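Local coordinates for protein D-galactonate dehydratase family member SEN1436 (PDB 3TW9) that dehydrates D-gluconate to 2-dehydro-3-deoxy-D-gluconate with low activity in vitro, using one magnesium ion per subunit, at residues G42-K50 against P352-V360. Numbering follows the deposited sequence.
Sequences GGIDLAVVK and PGDISPVGV
At the seam between the N-terminal capping domain and the C-terminal barrel domain of this enolase-superfamily enzyme, Ile44, Leu46 and Val48 lie over the loop 352-356 and the first turn of helix 357-369. The alternation of the strand turns Leu46 and Val48 toward the barrel, while Ala47 between them faces Ile70 of helix 70-85. Ile44 uses both branches: a chi1 of -63° sets CG1 beside the backbone N and CG2 anti to it, so that CD1 rests 3.7 Å from Gly353 C and CG2 3.6 Å from Asp354 CB. A branched side chain can thus cover two consecutive residues, and glycine suits position 353 because a CB there would collide with Ile44 CD1. Asp354, assigned to substrate binding and the centre of an inverse gamma turn, offers Ile44 its apolar CB; its side chain lies near those of Gln68 and His350, likewise assigned, and OD2 hydrogen-bonds to a glycerol probably from the crystallisation liquor. The cap therefore packs directly against a loop of the active site, the usual architecture of the mandelate racemase family. Leu46 spreads its fork over the chain, CD2 lying 3.8 Å from Ile355 O and CD1 4.1 Å from Pro357 CD. Val48 CG2 sits 3.8 Å from Ser356 OG. Ser356 is the helix N-cap: OG, between backbone N and carbonyl carbon (chi1 79°), turns back over the first helical N-H groups. Gly359 N gives Ser356 OG a nearly straight bond (3.2 Å, 167°), Val358 N a weak one. Proline fits the first helical turn at 357, where its lack of an N-H costs no helical bond, and its ring gives Leu46 an apolar surface.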
# COMPACT_ATOMS: atom_id res chain seq x y z
N GLY C 42 32.00 -2.21 -10.27
CA GLY C 42 32.35 -1.04 -9.46
C GLY C 42 33.28 -1.37 -8.31
O GLY C 42 33.46 -0.55 -7.41
N GLY C 43 33.87 -2.57 -8.33
CA GLY C 43 34.76 -3.00 -7.25
C GLY C 43 34.01 -3.37 -5.97
O GLY C 43 34.59 -3.42 -4.89
N ILE C 44 32.71 -3.64 -6.11
CA ILE C 44 31.84 -3.98 -4.97
C ILE C 44 30.99 -5.18 -5.42
O ILE C 44 30.35 -5.13 -6.48
CB ILE C 44 30.89 -2.79 -4.60
CG1 ILE C 44 31.67 -1.55 -4.14
CG2 ILE C 44 29.90 -3.22 -3.50
CD1 ILE C 44 30.86 -0.25 -4.15
N ASP C 45 30.99 -6.27 -4.64
CA ASP C 45 30.25 -7.48 -5.04
C ASP C 45 28.75 -7.24 -5.19
O ASP C 45 28.11 -6.70 -4.28
CB ASP C 45 30.47 -8.61 -4.01
CG ASP C 45 31.90 -9.15 -4.02
OD1 ASP C 45 32.73 -8.75 -4.87
OD2 ASP C 45 32.17 -10.01 -3.16
N LEU C 46 28.21 -7.62 -6.34
CA LEU C 46 26.78 -7.50 -6.65
C LEU C 46 26.18 -8.87 -6.97
O LEU C 46 26.87 -9.76 -7.49
CB LEU C 46 26.54 -6.57 -7.84
CG LEU C 46 27.23 -5.21 -7.90
CD1 LEU C 46 26.98 -4.53 -9.26
CD2 LEU C 46 26.82 -4.29 -6.70
N ALA C 47 24.89 -9.04 -6.64
CA ALA C 47 24.12 -10.19 -7.10
C ALA C 47 22.91 -9.72 -7.85
O ALA C 47 22.13 -8.90 -7.38
CB ALA C 47 23.68 -11.09 -5.94
N VAL C 48 22.78 -10.23 -9.06
CA VAL C 48 21.66 -9.93 -9.91
C VAL C 48 21.04 -11.26 -10.30
O VAL C 48 21.72 -12.17 -10.79
CB VAL C 48 22.10 -9.15 -11.19
CG1 VAL C 48 20.94 -9.07 -12.19
CG2 VAL C 48 22.59 -7.78 -10.81
N VAL C 49 19.73 -11.38 -10.07
CA VAL C 49 18.95 -12.53 -10.52
C VAL C 49 18.39 -12.29 -11.91
O VAL C 49 17.78 -11.26 -12.15
CB VAL C 49 17.76 -12.83 -9.52
CG1 VAL C 49 16.73 -13.83 -10.09
CG2 VAL C 49 18.31 -13.38 -8.22
N LYS C 50 18.57 -13.28 -12.80
CA LYS C 50 17.90 -13.29 -14.11
C LYS C 50 16.90 -14.42 -14.16
O LYS C 50 17.26 -15.59 -13.94
CB LYS C 50 18.92 -13.45 -15.24
CG LYS C 50 18.31 -13.44 -16.66
CD LYS C 50 19.43 -13.30 -17.66
CE LYS C 50 18.93 -13.12 -19.06
NZ LYS C 50 20.12 -12.83 -19.92
N PRO C 352 23.54 3.36 -1.79
CA PRO C 352 24.98 3.38 -1.59
C PRO C 352 25.70 2.86 -2.84
O PRO C 352 25.09 2.82 -3.92
CB PRO C 352 25.13 2.40 -0.43
CG PRO C 352 24.12 1.32 -0.77
CD PRO C 352 22.96 2.05 -1.39
N GLY C 353 26.97 2.48 -2.73
CA GLY C 353 27.61 1.78 -3.87
C GLY C 353 27.22 0.31 -3.95
O GLY C 353 27.21 -0.30 -5.04
N ASP C 354 26.89 -0.26 -2.78
CA ASP C 354 26.56 -1.69 -2.71
C ASP C 354 25.09 -1.99 -3.00
O ASP C 354 24.33 -2.45 -2.14
CB ASP C 354 27.06 -2.34 -1.39
CG ASP C 354 26.65 -1.57 -0.16
OD1 ASP C 354 26.86 -0.36 -0.10
OD2 ASP C 354 26.19 -2.22 0.82
N ILE C 355 24.71 -1.70 -4.25
CA ILE C 355 23.41 -1.91 -4.84
C ILE C 355 23.71 -2.01 -6.34
O ILE C 355 24.52 -1.24 -6.85
CB ILE C 355 22.43 -0.72 -4.53
CG1 ILE C 355 21.08 -0.90 -5.22
CG2 ILE C 355 23.06 0.65 -4.89
CD1 ILE C 355 19.97 0.10 -4.71
N SER C 356 23.11 -2.99 -7.02
CA SER C 356 23.34 -3.09 -8.46
C SER C 356 22.61 -1.96 -9.19
O SER C 356 21.67 -1.36 -8.65
CB SER C 356 22.91 -4.47 -8.99
OG SER C 356 21.50 -4.56 -9.17
N PRO C 357 23.03 -1.66 -10.43
CA PRO C 357 22.21 -0.72 -11.19
C PRO C 357 20.74 -1.13 -11.34
O PRO C 357 19.86 -0.26 -11.50
CB PRO C 357 22.93 -0.67 -12.54
CG PRO C 357 24.40 -0.81 -12.12
CD PRO C 357 24.32 -1.94 -11.11
N VAL C 358 20.46 -2.44 -11.26
CA VAL C 358 19.08 -2.92 -11.27
C VAL C 358 18.35 -2.43 -10.00
O VAL C 358 17.26 -1.90 -10.08
CB VAL C 358 19.02 -4.47 -11.35
CG1 VAL C 358 17.57 -4.98 -11.32
CG2 VAL C 358 19.74 -5.00 -12.61
N GLY C 359 18.97 -2.61 -8.83
CA GLY C 359 18.44 -2.01 -7.58
C GLY C 359 18.33 -0.49 -7.64
O GLY C 359 17.40 0.10 -7.08
N VAL C 360 19.29 0.16 -8.28
CA VAL C 360 19.24 1.64 -8.46
C VAL C 360 17.95 2.03 -9.21
O VAL C 360 17.20 2.91 -8.78
CB VAL C 360 20.53 2.18 -9.15
CG1 VAL C 360 20.37 3.66 -9.56
CG2 VAL C 360 21.70 2.04 -8.19